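Local coordinates for deacetylase EF_0837 (PDB 2ICS), which catalyses, with the help of two zinc ions, the deacetylation of acetyl-(R)-mandelate in vitro, though with very low efficiency, at residues G263-S268 against W300-E305. Sequence-based numbering, arbitrary orientation.
Sequences GMKAAS and WPEIIE
Lys-265 lays the end of its aliphatic chain beside the carboxylate of Glu-302 and closes a salt bridge on it. The pair sits on the outside of the TIM barrel of this amidohydrolase, away from the binuclear zinc site. It joins the loop that follows helix 253-261 to the short helix 300-305. Gly-263, the first residue to leave helical angles, has positive phi and belongs to a Schellman motif at the end of the preceding helix.

The two side chains meet at roughly a right angle, each reaching out from its own backbone. In Lys-265, CG stands opposite the carbonyl carbon (chi1 -62°) and everything beyond is fully extended, which carries the ammonium out to the carboxylate of Glu-302. Glu-302 places CG between its backbone N and carbonyl carbon (chi1 64°), then stretches out to meet it. The main bond runs from Lys-265 NZ to Glu-302 OE1 at 2.8 Å, onto the syn lone pair, on the side of the other oxygen. A weak second bond joins Lys-265 NZ to Glu-302 OE2 at 3.3 Å, so the ammonium spans both oxygens unevenly. The lysine methylenes follow the same acceptor, with Lys-265 CD 3.5 Å from Glu-302 OE1.

No other residues of the two segments are in contact, and the buried surface is small, 91 Å² in all. Around the pair, Tyr-298 OH bonds to Ala-266 N, the Lys-265 side chain also packs on Tyr-298, and Lys-306 NZ reaches Ala-266 O, so residues on both sides of helix 300-305 in sequence bond to the loop at Ala-266. The carboxylate of Glu-302 has a second partner: the lysine bonds mainly to OE1, while OE2 accepts a hydrogen bond from the backbone N-H of Asp-299, just ahead of the helix's first residue, the Glu-302 half of a capping box.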
ATOM      1  N   GLY A 263      19.773  -0.563 -10.376  1.00 30.50           N
ATOM      2  CA  GLY A 263      18.900   0.469 -10.906  1.00 29.85           C
ATOM      3  C   GLY A 263      17.420   0.162 -10.819  1.00 30.29           C
ATOM      4  O   GLY A 263      16.611   0.790 -11.502  1.00 31.01           O
HETATM    5  N   MSE A 264      17.058  -0.796  -9.974  1.00 29.34           N
HETATM    6  CA  MSE A 264      15.660  -1.183  -9.812  1.00 28.21           C
HETATM    7  C   MSE A 264      15.083  -0.664  -8.493  1.00 26.38           C
HETATM    8  O   MSE A 264      15.682  -0.848  -7.436  1.00 24.95           O
HETATM    9  CB  MSE A 264      15.542  -2.708  -9.864  1.00 30.22           C
HETATM   10  CG  MSE A 264      14.129  -3.245  -9.684  1.00 33.06           C
HETATM   11 SE   MSE A 264      14.112  -5.182  -9.544  1.00 41.59          SE
HETATM   12  CE  MSE A 264      13.982  -5.635 -11.430  1.00 33.51           C
ATOM     13  N   LYS A 265      13.919  -0.021  -8.567  1.00 26.14           N
ATOM     14  CA  LYS A 265      13.241   0.523  -7.388  1.00 25.30           C
ATOM     15  C   LYS A 265      11.780   0.082  -7.369  1.00 24.90           C
ATOM     16  O   LYS A 265      11.171  -0.118  -8.424  1.00 22.21           O
ATOM     17  CB  LYS A 265      13.282   2.058  -7.397  1.00 25.17           C
ATOM     18  CG  LYS A 265      14.674   2.658  -7.348  1.00 29.21           C
ATOM     19  CD  LYS A 265      14.629   4.187  -7.377  1.00 30.85           C
ATOM     20  CE  LYS A 265      16.043   4.764  -7.329  1.00 33.43           C
ATOM     21  NZ  LYS A 265      16.073   6.252  -7.352  1.00 36.12           N
ATOM     22  N   ALA A 266      11.216  -0.066  -6.172  1.00 23.21           N
ATOM     23  CA  ALA A 266       9.819  -0.455  -6.059  1.00 23.06           C
ATOM     24  C   ALA A 266       8.962   0.731  -6.508  1.00 22.39           C
ATOM     25  O   ALA A 266       9.322   1.889  -6.288  1.00 22.97           O
ATOM     26  CB  ALA A 266       9.486  -0.834  -4.618  1.00 22.38           C
ATOM     27  N   ALA A 267       7.835   0.439  -7.140  1.00 21.50           N
ATOM     28  CA  ALA A 267       6.936   1.482  -7.613  1.00 21.97           C
ATOM     29  C   ALA A 267       6.136   2.055  -6.450  1.00 23.40           C
ATOM     30  O   ALA A 267       5.816   3.248  -6.425  1.00 22.71           O
ATOM     31  CB  ALA A 267       5.990   0.915  -8.666  1.00 21.57           C
ATOM     32  N   SER A 268       5.802   1.194  -5.495  1.00 20.74           N
ATOM     33  CA  SER A 268       5.036   1.615  -4.333  1.00 21.09           C
ATOM     34  C   SER A 268       5.503   0.903  -3.071  1.00 21.22           C
ATOM     35  O   SER A 268       5.938  -0.256  -3.104  1.00 18.52           O
ATOM     36  CB  SER A 268       3.536   1.360  -4.556  1.00 21.16           C
ATOM     37  OG  SER A 268       3.283   0.020  -4.949  1.00 20.59           O
ATOM     38  N   TRP A 300      13.948  10.915   0.048  1.00 25.29           N
ATOM     39  CA  TRP A 300      12.617  11.230   0.557  1.00 25.28           C
ATOM     40  C   TRP A 300      11.564  11.625  -0.474  1.00 25.84           C
ATOM     41  O   TRP A 300      10.411  11.189  -0.381  1.00 28.29           O
ATOM     42  CB  TRP A 300      12.714  12.293   1.658  1.00 25.27           C
ATOM     43  CG  TRP A 300      13.294  11.734   2.933  1.00 25.80           C
ATOM     44  CD1 TRP A 300      14.476  12.082   3.521  1.00 26.18           C
ATOM     45  CD2 TRP A 300      12.737  10.684   3.741  1.00 25.28           C
ATOM     46  NE1 TRP A 300      14.693  11.310   4.644  1.00 26.37           N
ATOM     47  CE2 TRP A 300      13.642  10.445   4.800  1.00 24.60           C
ATOM     48  CE3 TRP A 300      11.562   9.920   3.670  1.00 24.63           C
ATOM     49  CZ2 TRP A 300      13.411   9.473   5.784  1.00 23.20           C
ATOM     50  CZ3 TRP A 300      11.331   8.948   4.652  1.00 22.45           C
ATOM     51  CH2 TRP A 300      12.255   8.736   5.692  1.00 22.76           C
ATOM     52  N   PRO A 301      11.929  12.456  -1.464  1.00 23.85           N
ATOM     53  CA  PRO A 301      10.930  12.846  -2.468  1.00 23.58           C
ATOM     54  C   PRO A 301      10.294  11.651  -3.188  1.00 23.24           C
ATOM     55  O   PRO A 301       9.077  11.588  -3.339  1.00 25.09           O
ATOM     56  CB  PRO A 301      11.723  13.741  -3.420  1.00 22.21           C
ATOM     57  CG  PRO A 301      12.730  14.394  -2.488  1.00 24.29           C
ATOM     58  CD  PRO A 301      13.175  13.231  -1.624  1.00 23.50           C
ATOM     59  N   GLU A 302      11.105  10.699  -3.639  1.00 22.46           N
ATOM     60  CA  GLU A 302      10.536   9.551  -4.331  1.00 23.46           C
ATOM     61  C   GLU A 302       9.800   8.654  -3.335  1.00 23.24           C
ATOM     62  O   GLU A 302       8.784   8.048  -3.672  1.00 23.13           O
ATOM     63  CB  GLU A 302      11.621   8.779  -5.103  1.00 22.50           C
ATOM     64  CG  GLU A 302      12.712   8.141  -4.267  1.00 25.58           C
ATOM     65  CD  GLU A 302      13.907   7.718  -5.111  1.00 26.29           C
ATOM     66  OE1 GLU A 302      13.713   7.394  -6.298  1.00 29.43           O
ATOM     67  OE2 GLU A 302      15.040   7.697  -4.592  1.00 30.08           O
ATOM     68  N   ILE A 303      10.298   8.592  -2.102  1.00 22.93           N
ATOM     69  CA  ILE A 303       9.650   7.795  -1.071  1.00 21.43           C
ATOM     70  C   ILE A 303       8.216   8.302  -0.882  1.00 22.02           C
ATOM     71  O   ILE A 303       7.268   7.515  -0.897  1.00 22.21           O
ATOM     72  CB  ILE A 303      10.420   7.882   0.255  1.00 21.66           C
ATOM     73  CG1 ILE A 303      11.754   7.147   0.117  1.00 22.23           C
ATOM     74  CG2 ILE A 303       9.594   7.287   1.398  1.00 20.45           C
ATOM     75  CD1 ILE A 303      12.660   7.268   1.337  1.00 21.59           C
ATOM     76  N   ILE A 304       8.058   9.617  -0.732  1.00 22.29           N
ATOM     77  CA  ILE A 304       6.734  10.222  -0.559  1.00 20.17           C
ATOM     78  C   ILE A 304       5.826   9.896  -1.741  1.00 22.35           C
ATOM     79  O   ILE A 304       4.644   9.566  -1.570  1.00 20.90           O
ATOM     80  CB  ILE A 304       6.831  11.767  -0.428  1.00 19.35           C
ATOM     81  CG1 ILE A 304       7.390  12.142   0.945  1.00 20.73           C
ATOM     82  CG2 ILE A 304       5.468  12.409  -0.630  1.00 18.88           C
ATOM     83  CD1 ILE A 304       6.551  11.648   2.114  1.00 22.49           C
ATOM     84  N   GLU A 305       6.382   9.999  -2.946  1.00 22.36           N
ATOM     85  CA  GLU A 305       5.617   9.713  -4.145  1.00 24.64           C
ATOM     86  C   GLU A 305       5.160   8.258  -4.150  1.00 23.65           C
ATOM     87  O   GLU A 305       4.086   7.941  -4.654  1.00 23.73           O
ATOM     88  CB  GLU A 305       6.465   9.995  -5.388  1.00 30.61           C
ATOM     89  CG  GLU A 305       5.766   9.685  -6.703  1.00 39.51           C
ATOM     90  CD  GLU A 305       6.588  10.095  -7.905  1.00 44.98           C
ATOM     91  OE1 GLU A 305       6.878  11.304  -8.040  1.00 48.93           O
ATOM     92  OE2 GLU A 305       6.946   9.212  -8.716  1.00 49.77           O
TER